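Local coordinates for protein HI1317 (Haemophilus influenzae, PDB 1JOV) that probably interconverts the alpha and beta anomers of D-glucose 6-phosphate, at residues Pro74-Pro78 with His88-Arg92; Gln160-Leu166 with Asn202-Ser208; His28-Ala33 with Ser44-Gln48; Asp20-Leu24 with Ile35-Gly39. One frame throughout, in Å; residues are numbered along the deposited sequence.

Contact 1. Residues Pro74-Pro78 with His88-Arg92; sequences PICYP and HGTAR. With SO4 (sulfate ion), chain B.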
loop_
_atom_site.group_PDB
_atom_site.type_symbol
_atom_site.label_atom_id
_atom_site.label_comp_id
_atom_site.label_asym_id
_atom_site.label_seq_id
_atom_site.Cartn_x
_atom_site.Cartn_y
_atom_site.Cartn_z
ATOM N N PRO A 74 0.322 0.949 3.411
ATOM C CA PRO A 74 1.038 0.814 4.677
ATOM C C PRO A 74 2.178 -0.200 4.463
ATOM O O PRO A 74 2.027 -1.200 3.728
ATOM C CB PRO A 74 0.046 0.126 5.658
ATOM C CG PRO A 74 -1.328 0.322 4.979
ATOM C CD PRO A 74 -1.074 0.440 3.393
ATOM N N ILE A 75 3.256 0.056 5.116
ATOM C CA ILE A 75 4.429 -0.822 5.113
ATOM C C ILE A 75 4.398 -1.703 6.346
ATOM O O ILE A 75 4.478 -1.116 7.459
ATOM C CB ILE A 75 5.716 0.086 5.139
ATOM C CG1 ILE A 75 5.824 1.139 3.980
ATOM C CG2 ILE A 75 7.025 -0.754 5.233
ATOM C CD1 ILE A 75 5.866 0.432 2.688
ATOM N N CYS A 76 4.104 -2.990 6.175
ATOM C CA CYS A 76 4.130 -3.897 7.349
ATOM C C CYS A 76 5.536 -4.444 7.498
ATOM O O CYS A 76 6.022 -5.054 6.529
ATOM C CB CYS A 76 3.129 -5.019 7.087
ATOM S SG CYS A 76 1.502 -4.384 6.605
ATOM N N TYR A 77 6.172 -4.227 8.621
ATOM C CA TYR A 77 7.571 -4.575 8.814
ATOM C C TYR A 77 7.935 -4.290 10.253
ATOM O O TYR A 77 7.480 -3.244 10.733
ATOM C CB TYR A 77 8.403 -3.656 7.876
ATOM C CG TYR A 77 9.866 -3.755 8.094
ATOM C CD1 TYR A 77 10.637 -4.768 7.483
ATOM C CD2 TYR A 77 10.531 -2.814 8.867
ATOM C CE1 TYR A 77 12.016 -4.774 7.656
ATOM C CE2 TYR A 77 11.852 -2.844 9.061
ATOM C CZ TYR A 77 12.661 -3.851 8.439
ATOM O OH TYR A 77 14.045 -3.899 8.634
ATOM N N PRO A 78 8.732 -5.138 10.904
ATOM C CA PRO A 78 9.392 -6.355 10.362
ATOM C C PRO A 78 8.667 -7.665 10.623
ATOM O O PRO A 78 9.273 -8.741 10.509
ATOM C CB PRO A 78 10.745 -6.338 11.103
ATOM C CG PRO A 78 10.358 -5.827 12.568
ATOM C CD PRO A 78 9.244 -4.819 12.250
ATOM N N HIS A 88 1.419 -5.878 12.523
ATOM C CA HIS A 88 2.138 -5.349 11.341
ATOM C C HIS A 88 3.386 -4.587 11.615
ATOM O O HIS A 88 3.899 -3.898 10.701
ATOM C CB HIS A 88 1.199 -4.541 10.455
ATOM C CG HIS A 88 0.212 -5.387 9.764
ATOM N ND1 HIS A 88 0.530 -6.525 9.045
ATOM C CD2 HIS A 88 -1.132 -5.254 9.683
ATOM C CE1 HIS A 88 -0.582 -7.049 8.555
ATOM N NE2 HIS A 88 -1.604 -6.294 8.947
ATOM N N GLY A 89 3.917 -4.670 12.841
ATOM C CA GLY A 89 5.215 -4.071 13.100
ATOM C C GLY A 89 5.193 -2.562 13.335
ATOM O O GLY A 89 4.128 -2.007 13.589
ATOM N N THR A 90 6.375 -1.915 13.294
ATOM C CA THR A 90 6.461 -0.533 13.738
ATOM C C THR A 90 6.701 0.430 12.607
ATOM O O THR A 90 6.601 1.646 12.768
ATOM C CB THR A 90 7.635 -0.389 14.756
ATOM O OG1 THR A 90 8.849 -0.855 14.140
ATOM C CG2 THR A 90 7.492 -1.371 16.004
ATOM N N ALA A 91 7.036 -0.090 11.453
ATOM C CA ALA A 91 7.307 0.803 10.364
ATOM C C ALA A 91 6.176 1.823 10.067
ATOM O O ALA A 91 6.449 2.973 9.754
ATOM C CB ALA A 91 7.592 -0.002 9.097
ATOM N N ARG A 92 4.939 1.382 10.176
ATOM C CA ARG A 92 3.859 2.193 9.667
ATOM C C ARG A 92 3.383 3.261 10.708
ATOM O O ARG A 92 2.538 4.096 10.379
ATOM C CB ARG A 92 2.703 1.272 9.306
ATOM C CG ARG A 92 2.017 0.572 10.522
ATOM C CD ARG A 92 0.891 -0.273 10.029
ATOM N NE ARG A 92 0.263 -0.988 11.169
ATOM C CZ ARG A 92 -0.987 -1.454 11.208
ATOM N NH1 ARG A 92 -1.799 -1.339 10.196
ATOM N NH2 ARG A 92 -1.386 -2.131 12.326
HETATM S S SO4 B . -4.897 -3.105 11.576
HETATM O O1 SO4 B . -4.541 -2.251 10.460
HETATM O O2 SO4 B . -4.451 -4.416 11.216
HETATM O O3 SO4 B . -6.353 -3.104 11.842
HETATM O O4 SO4 B . -4.298 -2.591 12.779
HETATM O O HOH W 1 4.558 -1.420 10.080
#

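Contact 2. Residues Gln160-Leu166 with Asn202-Ser208; sequences QVEVQGL and NQILDKS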
loop_
_atom_site.group_PDB
_atom_site.type_symbol
_atom_site.label_atom_id
_atom_site.label_comp_id
_atom_site.label_asym_id
_atom_site.label_seq_id
_atom_site.Cartn_x
_atom_site.Cartn_y
_atom_site.Cartn_z
ATOM N N GLN A 160 -18.711 -5.482 -8.020
ATOM C CA GLN A 160 -18.471 -5.404 -9.407
ATOM C C GLN A 160 -16.985 -5.564 -9.686
ATOM O O GLN A 160 -16.554 -5.128 -10.725
ATOM C CB GLN A 160 -19.009 -4.067 -9.970
ATOM C CG GLN A 160 -20.544 -3.926 -9.972
ATOM C CD GLN A 160 -21.053 -2.597 -10.543
ATOM O OE1 GLN A 160 -21.340 -2.497 -11.729
ATOM N NE2 GLN A 160 -21.188 -1.589 -9.687
ATOM N N VAL A 161 -16.199 -6.250 -8.810
ATOM C CA VAL A 161 -14.771 -6.415 -9.087
ATOM C C VAL A 161 -14.373 -7.890 -9.371
ATOM O O VAL A 161 -14.904 -8.809 -8.750
ATOM C CB VAL A 161 -13.942 -5.881 -7.898
ATOM C CG1 VAL A 161 -12.507 -6.354 -8.012
ATOM C CG2 VAL A 161 -14.008 -4.370 -7.834
ATOM N N GLU A 162 -13.417 -8.119 -10.311
ATOM C CA GLU A 162 -12.857 -9.465 -10.394
ATOM C C GLU A 162 -11.378 -9.312 -10.257
ATOM O O GLU A 162 -10.781 -8.385 -10.797
ATOM C CB GLU A 162 -13.159 -10.241 -11.687
ATOM C CG GLU A 162 -14.612 -10.242 -12.141
ATOM C CD GLU A 162 -14.754 -10.766 -13.573
ATOM O OE1 GLU A 162 -13.967 -11.656 -13.995
ATOM O OE2 GLU A 162 -15.632 -10.283 -14.320
ATOM N N VAL A 163 -10.812 -10.320 -9.608
ATOM C CA VAL A 163 -9.404 -10.411 -9.353
ATOM C C VAL A 163 -8.869 -11.497 -10.289
ATOM O O VAL A 163 -9.226 -12.663 -10.160
ATOM C CB VAL A 163 -9.151 -10.778 -7.916
ATOM C CG1 VAL A 163 -7.683 -10.584 -7.691
ATOM C CG2 VAL A 163 -9.884 -9.789 -6.928
ATOM N N GLN A 164 -8.071 -11.078 -11.241
ATOM C CA GLN A 164 -7.479 -11.959 -12.227
ATOM C C GLN A 164 -6.039 -12.342 -11.940
ATOM O O GLN A 164 -5.250 -11.510 -11.462
ATOM C CB GLN A 164 -7.492 -11.276 -13.584
ATOM C CG GLN A 164 -8.789 -10.549 -13.958
ATOM C CD GLN A 164 -8.713 -9.851 -15.315
ATOM O OE1 GLN A 164 -9.699 -9.837 -16.072
ATOM N NE2 GLN A 164 -7.562 -9.255 -15.621
ATOM N N GLY A 165 -5.680 -13.593 -12.248
ATOM C CA GLY A 165 -4.288 -13.989 -12.140
ATOM C C GLY A 165 -3.788 -14.640 -10.871
ATOM O O GLY A 165 -2.634 -15.046 -10.821
ATOM N N LEU A 166 -4.633 -14.806 -9.854
ATOM C CA LEU A 166 -4.180 -15.535 -8.676
ATOM C C LEU A 166 -4.390 -17.067 -8.816
ATOM O O LEU A 166 -5.135 -17.517 -9.678
ATOM C CB LEU A 166 -4.868 -14.952 -7.422
ATOM C CG LEU A 166 -4.394 -13.540 -6.991
ATOM C CD1 LEU A 166 -5.291 -12.988 -5.884
ATOM C CD2 LEU A 166 -2.937 -13.586 -6.536
ATOM N N ASN A 202 -0.946 -9.856 -11.424
ATOM C CA ASN A 202 -2.357 -10.088 -11.161
ATOM C C ASN A 202 -3.013 -8.756 -11.417
ATOM O O ASN A 202 -2.335 -7.736 -11.462
ATOM C CB ASN A 202 -2.623 -10.617 -9.763
ATOM C CG ASN A 202 -1.670 -10.024 -8.757
ATOM O OD1 ASN A 202 -1.612 -8.814 -8.583
ATOM N ND2 ASN A 202 -0.921 -10.901 -8.079
ATOM N N GLN A 203 -4.315 -8.767 -11.590
ATOM C CA GLN A 203 -4.943 -7.491 -11.928
ATOM C C GLN A 203 -6.327 -7.400 -11.340
ATOM O O GLN A 203 -6.903 -8.403 -10.934
ATOM C CB GLN A 203 -4.814 -7.135 -13.420
ATOM C CG GLN A 203 -5.267 -8.126 -14.419
ATOM C CD GLN A 203 -4.265 -9.237 -14.672
ATOM O OE1 GLN A 203 -3.036 -9.018 -14.747
ATOM N NE2 GLN A 203 -4.781 -10.441 -14.803
ATOM N N ILE A 204 -6.841 -6.192 -11.163
ATOM C CA ILE A 204 -8.106 -6.059 -10.529
ATOM C C ILE A 204 -9.030 -5.380 -11.498
ATOM O O ILE A 204 -8.839 -4.234 -11.870
ATOM C CB ILE A 204 -7.929 -5.144 -9.321
ATOM C CG1 ILE A 204 -7.132 -5.836 -8.210
ATOM C CG2 ILE A 204 -9.272 -4.716 -8.855
ATOM C CD1 ILE A 204 -6.835 -4.851 -6.923
ATOM N N LEU A 205 -10.008 -6.141 -11.934
ATOM C CA LEU A 205 -10.982 -5.659 -12.869
ATOM C C LEU A 205 -12.109 -4.989 -12.129
ATOM O O LEU A 205 -12.740 -5.605 -11.262
ATOM C CB LEU A 205 -11.500 -6.808 -13.723
ATOM C CG LEU A 205 -12.500 -6.482 -14.827
ATOM C CD1 LEU A 205 -12.045 -5.261 -15.605
ATOM C CD2 LEU A 205 -12.665 -7.674 -15.757
ATOM N N ASP A 206 -12.357 -3.734 -12.474
ATOM C CA ASP A 206 -13.415 -2.947 -11.869
ATOM C C ASP A 206 -14.396 -2.473 -12.978
ATOM O O ASP A 206 -14.010 -1.702 -13.908
ATOM C CB ASP A 206 -12.825 -1.771 -11.058
ATOM C CG ASP A 206 -13.852 -0.995 -10.296
ATOM O OD1 ASP A 206 -15.064 -1.236 -10.466
ATOM O OD2 ASP A 206 -13.536 -0.104 -9.461
ATOM N N LYS A 207 -15.626 -2.988 -12.885
ATOM C CA LYS A 207 -16.688 -2.775 -13.872
ATOM C C LYS A 207 -17.634 -1.701 -13.273
ATOM O O LYS A 207 -18.637 -1.330 -13.878
ATOM C CB LYS A 207 -17.466 -4.069 -14.073
ATOM C CG LYS A 207 -16.782 -5.078 -14.988
ATOM C CD LYS A 207 -17.474 -6.421 -14.913
ATOM C CE LYS A 207 -17.270 -7.049 -13.538
ATOM N NZ LYS A 207 -18.206 -8.168 -13.198
ATOM N N SER A 208 -17.356 -1.240 -12.060
ATOM C CA SER A 208 -18.080 -0.075 -11.560
ATOM C C SER A 208 -17.385 1.240 -12.025
ATOM O O SER A 208 -18.007 2.116 -12.628
ATOM C CB SER A 208 -18.278 -0.142 -10.046
ATOM O OG SER A 208 -18.937 1.004 -9.543
HETATM O O HOH W 2 -0.509 -13.689 -9.416
#

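Contact 3. Residues His28-Ala33 with Ser44-Gln48; sequences HAVGTA and SWKPQ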
loop_
_atom_site.group_PDB
_atom_site.type_symbol
_atom_site.label_atom_id
_atom_site.label_comp_id
_atom_site.label_asym_id
_atom_site.label_seq_id
_atom_site.Cartn_x
_atom_site.Cartn_y
_atom_site.Cartn_z
ATOM N N HIS A 28 1.981 17.087 -10.658
ATOM C CA HIS A 28 2.946 17.080 -11.745
ATOM C C HIS A 28 2.279 16.634 -12.992
ATOM O O HIS A 28 1.158 16.244 -12.949
ATOM C CB HIS A 28 4.024 16.071 -11.384
ATOM C CG HIS A 28 5.129 15.932 -12.410
ATOM N ND1 HIS A 28 6.286 16.648 -12.313
ATOM C CD2 HIS A 28 5.306 15.059 -13.422
ATOM C CE1 HIS A 28 7.126 16.270 -13.269
ATOM N NE2 HIS A 28 6.561 15.298 -13.944
ATOM N N ALA A 29 2.960 16.811 -14.108
ATOM C CA ALA A 29 2.371 16.322 -15.347
ATOM C C ALA A 29 1.939 14.883 -15.223
ATOM O O ALA A 29 0.876 14.492 -15.738
ATOM C CB ALA A 29 3.359 16.456 -16.457
ATOM N N VAL A 30 2.743 14.067 -14.537
ATOM C CA VAL A 30 2.425 12.661 -14.418
ATOM C C VAL A 30 1.197 12.367 -13.538
ATOM O O VAL A 30 0.619 11.243 -13.591
ATOM C CB VAL A 30 3.636 11.907 -13.918
ATOM C CG1 VAL A 30 4.861 12.111 -14.868
ATOM C CG2 VAL A 30 3.979 12.422 -12.580
ATOM N N GLY A 31 0.723 13.371 -12.806
ATOM C CA GLY A 31 -0.435 13.192 -11.986
ATOM C C GLY A 31 -0.238 13.733 -10.574
ATOM O O GLY A 31 0.610 14.579 -10.346
ATOM N N THR A 32 -0.997 13.214 -9.604
ATOM C CA THR A 32 -0.868 13.743 -8.251
ATOM C C THR A 32 -0.658 12.577 -7.264
ATOM O O THR A 32 -1.011 11.442 -7.566
ATOM C CB THR A 32 -2.137 14.424 -7.831
ATOM O OG1 THR A 32 -3.233 13.478 -7.850
ATOM C CG2 THR A 32 -2.533 15.499 -8.861
ATOM N N ALA A 33 -0.080 12.862 -6.133
ATOM C CA ALA A 33 0.151 11.838 -5.125
ATOM C C ALA A 33 0.241 12.487 -3.760
ATOM O O ALA A 33 0.514 13.676 -3.668
ATOM C CB ALA A 33 1.424 11.064 -5.433
ATOM N N SER A 44 -2.421 8.475 -1.680
ATOM C CA SER A 44 -3.242 8.860 -2.844
ATOM C C SER A 44 -2.343 8.824 -4.088
ATOM O O SER A 44 -1.172 9.194 -4.025
ATOM C CB SER A 44 -3.724 10.288 -2.660
ATOM O OG SER A 44 -4.392 10.802 -3.830
ATOM N N TRP A 45 -2.899 8.345 -5.152
ATOM C CA TRP A 45 -2.151 8.383 -6.417
ATOM C C TRP A 45 -3.155 8.472 -7.557
ATOM O O TRP A 45 -3.948 7.560 -7.742
ATOM C CB TRP A 45 -1.123 7.221 -6.585
ATOM C CG TRP A 45 -0.548 7.220 -7.955
ATOM C CD1 TRP A 45 0.143 8.227 -8.578
ATOM C CD2 TRP A 45 -0.621 6.137 -8.897
ATOM N NE1 TRP A 45 0.539 7.820 -9.835
ATOM C CE2 TRP A 45 -0.017 6.586 -10.088
ATOM C CE3 TRP A 45 -1.208 4.875 -8.884
ATOM C CZ2 TRP A 45 0.109 5.757 -11.199
ATOM C CZ3 TRP A 45 -1.114 4.056 -10.011
ATOM C CH2 TRP A 45 -0.501 4.538 -11.157
ATOM N N LYS A 46 -3.143 9.572 -8.292
ATOM C CA LYS A 46 -4.116 9.688 -9.392
ATOM C C LYS A 46 -3.282 10.041 -10.620
ATOM O O LYS A 46 -2.828 11.179 -10.803
ATOM C CB LYS A 46 -5.138 10.747 -9.046
ATOM C CG LYS A 46 -6.423 10.696 -9.867
ATOM C CD LYS A 46 -7.425 11.756 -9.295
ATOM C CE LYS A 46 -8.664 11.912 -10.164
ATOM N NZ LYS A 46 -9.609 12.963 -9.640
ATOM N N PRO A 47 -2.936 9.040 -11.402
ATOM C CA PRO A 47 -2.141 9.302 -12.617
ATOM C C PRO A 47 -3.001 10.110 -13.658
ATOM O O PRO A 47 -4.195 10.195 -13.604
ATOM C CB PRO A 47 -1.850 7.951 -13.182
ATOM C CG PRO A 47 -2.619 7.001 -12.391
ATOM C CD PRO A 47 -3.179 7.631 -11.163
ATOM N N GLN A 48 -2.312 10.741 -14.566
ATOM C CA GLN A 48 -2.962 11.699 -15.498
ATOM C C GLN A 48 -4.143 11.025 -16.201
ATOM O O GLN A 48 -4.036 9.913 -16.748
ATOM C CB GLN A 48 -1.927 12.218 -16.471
ATOM C CG GLN A 48 -2.261 13.516 -17.142
ATOM C CD GLN A 48 -2.512 14.613 -16.167
ATOM O OE1 GLN A 48 -3.651 15.043 -16.078
ATOM N NE2 GLN A 48 -1.465 15.077 -15.407
HETATM O O HOH W 3 1.735 9.209 -11.681
HETATM O O HOH W 4 -3.149 12.665 -5.128
#

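Contact 4. Residues Asp20-Leu24 with Ile35-Gly39; sequences DIPVL and ISLQG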
loop_
_atom_site.group_PDB
_atom_site.type_symbol
_atom_site.label_atom_id
_atom_site.label_comp_id
_atom_site.label_asym_id
_atom_site.label_seq_id
_atom_site.Cartn_x
_atom_site.Cartn_y
_atom_site.Cartn_z
ATOM N N ASP A 20 -2.359 15.813 12.730
ATOM C CA ASP A 20 -1.046 15.570 13.386
ATOM C C ASP A 20 0.121 15.188 12.461
ATOM O O ASP A 20 1.282 15.288 12.852
ATOM C CB ASP A 20 -1.187 14.392 14.355
ATOM C CG ASP A 20 -1.896 14.772 15.639
ATOM O OD1 ASP A 20 -2.115 15.978 15.865
ATOM O OD2 ASP A 20 -2.225 13.866 16.420
ATOM N N ILE A 21 -0.145 14.712 11.249
ATOM C CA ILE A 21 0.853 14.089 10.411
ATOM C C ILE A 21 1.267 14.862 9.134
ATOM O O ILE A 21 0.406 15.335 8.390
ATOM C CB ILE A 21 0.256 12.749 9.966
ATOM C CG1 ILE A 21 0.179 11.710 11.095
ATOM C CG2 ILE A 21 1.061 12.198 8.785
ATOM C CD1 ILE A 21 -0.743 10.556 10.793
ATOM N N PRO A 22 2.576 14.991 8.868
ATOM C CA PRO A 22 3.052 15.711 7.665
ATOM C C PRO A 22 2.901 14.815 6.438
ATOM O O PRO A 22 3.221 13.595 6.555
ATOM C CB PRO A 22 4.507 16.012 7.994
ATOM C CG PRO A 22 4.804 15.204 9.194
ATOM C CD PRO A 22 3.673 14.485 9.697
ATOM N N VAL A 23 2.407 15.371 5.366
ATOM C CA VAL A 23 2.117 14.671 4.135
ATOM C C VAL A 23 2.681 15.424 2.950
ATOM O O VAL A 23 2.404 16.607 2.732
ATOM C CB VAL A 23 0.576 14.457 3.957
ATOM C CG1 VAL A 23 0.270 13.747 2.631
ATOM C CG2 VAL A 23 0.027 13.687 5.139
ATOM N N LEU A 24 3.463 14.755 2.105
ATOM C CA LEU A 24 3.877 15.401 0.910
ATOM C C LEU A 24 2.783 15.374 -0.104
ATOM O O LEU A 24 2.157 14.302 -0.332
ATOM C CB LEU A 24 5.072 14.670 0.291
ATOM C CG LEU A 24 6.343 14.827 0.959
ATOM C CD1 LEU A 24 7.375 13.797 0.440
ATOM C CD2 LEU A 24 6.839 16.229 0.639
ATOM N N ILE A 35 1.864 11.487 0.126
ATOM C CA ILE A 35 2.652 10.488 0.880
ATOM C C ILE A 35 2.782 10.929 2.335
ATOM O O ILE A 35 3.380 11.974 2.639
ATOM C CB ILE A 35 4.098 10.325 0.341
ATOM C CG1 ILE A 35 4.034 10.008 -1.180
ATOM C CG2 ILE A 35 4.842 9.179 1.162
ATOM C CD1 ILE A 35 4.034 11.198 -2.227
ATOM N N SER A 36 2.259 10.162 3.263
ATOM C CA SER A 36 2.404 10.530 4.646
ATOM C C SER A 36 3.872 10.226 5.070
ATOM O O SER A 36 4.408 9.113 4.865
ATOM C CB SER A 36 1.504 9.618 5.489
ATOM O OG SER A 36 1.979 9.532 6.814
ATOM N N LEU A 37 4.522 11.135 5.767
ATOM C CA LEU A 37 5.888 10.804 6.264
ATOM C C LEU A 37 5.833 9.754 7.413
ATOM O O LEU A 37 6.803 9.034 7.664
ATOM C CB LEU A 37 6.601 12.074 6.718
ATOM C CG LEU A 37 6.928 13.132 5.660
ATOM C CD1 LEU A 37 7.951 14.126 6.212
ATOM C CD2 LEU A 37 7.444 12.483 4.378
ATOM N N GLN A 38 4.659 9.666 8.051
ATOM C CA GLN A 38 4.485 8.636 9.039
ATOM C C GLN A 38 4.337 7.344 8.190
ATOM O O GLN A 38 3.396 7.217 7.405
ATOM C CB GLN A 38 3.277 8.780 9.940
ATOM C CG GLN A 38 3.050 7.547 10.801
ATOM C CD GLN A 38 1.855 7.693 11.699
ATOM O OE1 GLN A 38 1.865 8.522 12.607
ATOM N NE2 GLN A 38 0.725 7.009 11.641
ATOM N N GLY A 39 5.226 6.415 8.374
ATOM C CA GLY A 39 5.160 5.107 7.679
ATOM C C GLY A 39 5.566 5.216 6.178
ATOM O O GLY A 39 5.297 4.236 5.431
#

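Contact 1. Residues Pro74-Pro78 with His88-Arg92
Cys76 SG lies over one face of the His88 imidazole, 3.7 Å from the ring centroid and displaced toward the rim on the ND1 side. Phe80 meets the same ring edge-to-face, and the ring of His150, a predicted active-site residue, also packs against it. The Arg92 guanidinium has His88 CB over one face and a sulfate ion at its edge. Two nearly straight bonds hold this ion: Arg92 NH1 to sulfate O1 at 2.9 Å and Arg92 NH2 to O4 at 3.0 Å. The Arg92 chain reaches it by running extended from CG to NE, after a chi1 of 68° that places CG between the backbone N and carbonyl carbon. Arg70 binds the sulfate as well. The Tyr77 ring carries Pro78 CB over its centre and Ala91 CB at its edge, while its hydroxyl bonds to His139.

Backbone bonds tie the two segments. Tyr77 N donates to His88 O at 3.1 Å, and Ala91 N points at Tyr77 O with an N-H...O angle of 170°. Thr90 N adds a weak bond to the same oxygen. Water 1 gives its protons to Ile75 O and His88 O and accepts from Arg92 N, so it links three backbone atoms.

The sulfate probably came from the crystallisation liquor. Two arginines grip it next to His88, whose ring packs against His150; this is consistent with a site for the sugar phosphate.

Contact 2. Residues Gln160-Leu166 with Asn202-Ser208
Val161 and Ile204 meet because both turn one methyl anti to the backbone N: CG1 of Val161 (chi1 166°) and CG2 of Ile204, 3.7 Å apart. The contact is an antiparallel strand pair at the border of a beta sheet, where strand 161-164 is outermost and strand 201-206 is its neighbour. The axes run 164° apart.

Glu162 pairs with Leu205, and Gln164 with Gln203, as hydrogen-bonded pairs. Glu162 N donates to Leu205 O at 2.8 Å. The return bond, Leu205 N to Glu162 O, is short at 2.6 Å. Gln164 and Gln203 exchange two more, and Lys207 N donates to Gln160 O beyond the strand end. Val161 with Asp206 and Val163 with Ile204 are non-hydrogen-bonded pairs.

The two faces differ. Val161, Val163, Ile204 and Asp206 lie on the buried face, where both valines pack on Leu245 of strand 244-251 and Asp206 OD2 is bonded to Gly156 N. Glu162, Gln164, Gln203 and Leu205 lie on the other, more exposed face. There, in one of two modelled conformers, Glu162 OE2 lies 3.5 Å from Lys207 NZ, a long salt bridge that is therefore tentative. Asn202 OD1 is held by His217, and its ND2 donates to water 2, which also lies within bonding distance of Gly165 O.

At the far end Asp206 OD1 closes an Asx turn, accepting from Ser208 N at 2.8 Å.

Contact 3. Residues His28-Ala33 with Ser44-Gln48
Thr32 and Lys46 form an antiparallel hydrogen-bonded pair: Thr32 N donates to Lys46 O at 3.0 Å and Lys46 N to Thr32 O at 2.9 Å. Gly31 with Pro47 and Ala33 with Trp45 flank it as non-hydrogen-bonded pairs. Gln48 N adds a bond to Val30 O. Gly31 lets the strands come close, with its CA 3.3 Å from Lys46 O.

Among the side chains, Thr32 and Lys46 lie alongside each other and point the same way, OG1 of Thr32 being 3.5 Å from Lys46 CB. Trp45 and Ala33 share the other, buried face. Ala33 CB sits at the edge of the indole, and Pro47 CD rests over the centre of one indole face. Phe129 also meets the Trp45 ring. Gln48, with its chain bent at chi2, turns NE2 back toward Ala29 O, though the modelled distance is implausibly short and the bond is doubtful.

Waters bridge both faces. Water 3 accepts from Trp45 NE1 at 2.6 Å, in the indole plane, and donates to Val30 O. Ser44 OG is held mainly by Asp53 OD2, with water 4 linking it to Thr32 OG1.

A type I turn from His28 to Gly31 leads in from strand 21-28, with His28 N and Gly31 N bonding back across it. The pair is the antiparallel hairpin of strands 31-36 and 41-47, the last in the five-stranded up-and-down meander that begins with strand 3-10.

Contact 4. Residues Asp20-Leu24 with Ile35-Gly39
The beta hairpin of strands 21-28 and 31-36 contains this contact, at its open end, away from the connecting turn. Leu24 and Ile35 are an antiparallel hydrogen-bonded pair. Leu24 N donates to Ile35 O at 2.8 Å, and Ile35 N returns the bond to Leu24 O. One residue further, Val23 and Ser36 make a close non-hydrogen-bonded pair, their CA atoms 4.2 Å apart. Leu37 N then donates to Pro22 O at 2.9 Å, in a nearly straight bond of 171°.

Beyond Ser36 the chain leaves the strand. Ser36 OG, turned anti to its own N (chi1 156°), donates to Gln38 O on a lone pair in the carbonyl plane and so pins the bend. Ile21 CG2 touches that hydroxyl oxygen at 3.4 Å. The other branch of Ile21 ends in CD1, which rests against the amide of Gln38, 3.8 Å from OE1. This amide is fixed from outside: OE1 accepts from Gly66 N, and NE2 bonds weakly to Asn67 O.

On the face of Leu24 and Ile35, Leu24 CD1 meets Leu37 CD2 at 4.2 Å, and Ile35 CD1 lies near Leu24 CB.

Phe112 of strand 107-115 packs against Leu24, Ile35 and Leu37 on that face. Strand 13-18 flanks strand 21-28 within the sheet, and strand 41-47 adjoins strand 31-36.

Overall arrangement
Contacts 3 and 4 belong to one five-stranded antiparallel sheet and share strand 31-36, with centres 17 Å apart. Contact 4 touches contact 1: Gly39 O lies 3.5 Å from Ile75 CG1, and Gln38 CG packs on Arg92 O. Contact 1 is the one beside the predicted active site. The Cys76 side chain is about 4 Å from that of His150, and the His88 side chain about 5 Å from that of Glu248. Contact 2 lies on the opposite side of the chain's centre from contact 1, with centres 26 Å apart, at the border of an eight-stranded sheet. Contact 3 is away from the predicted site.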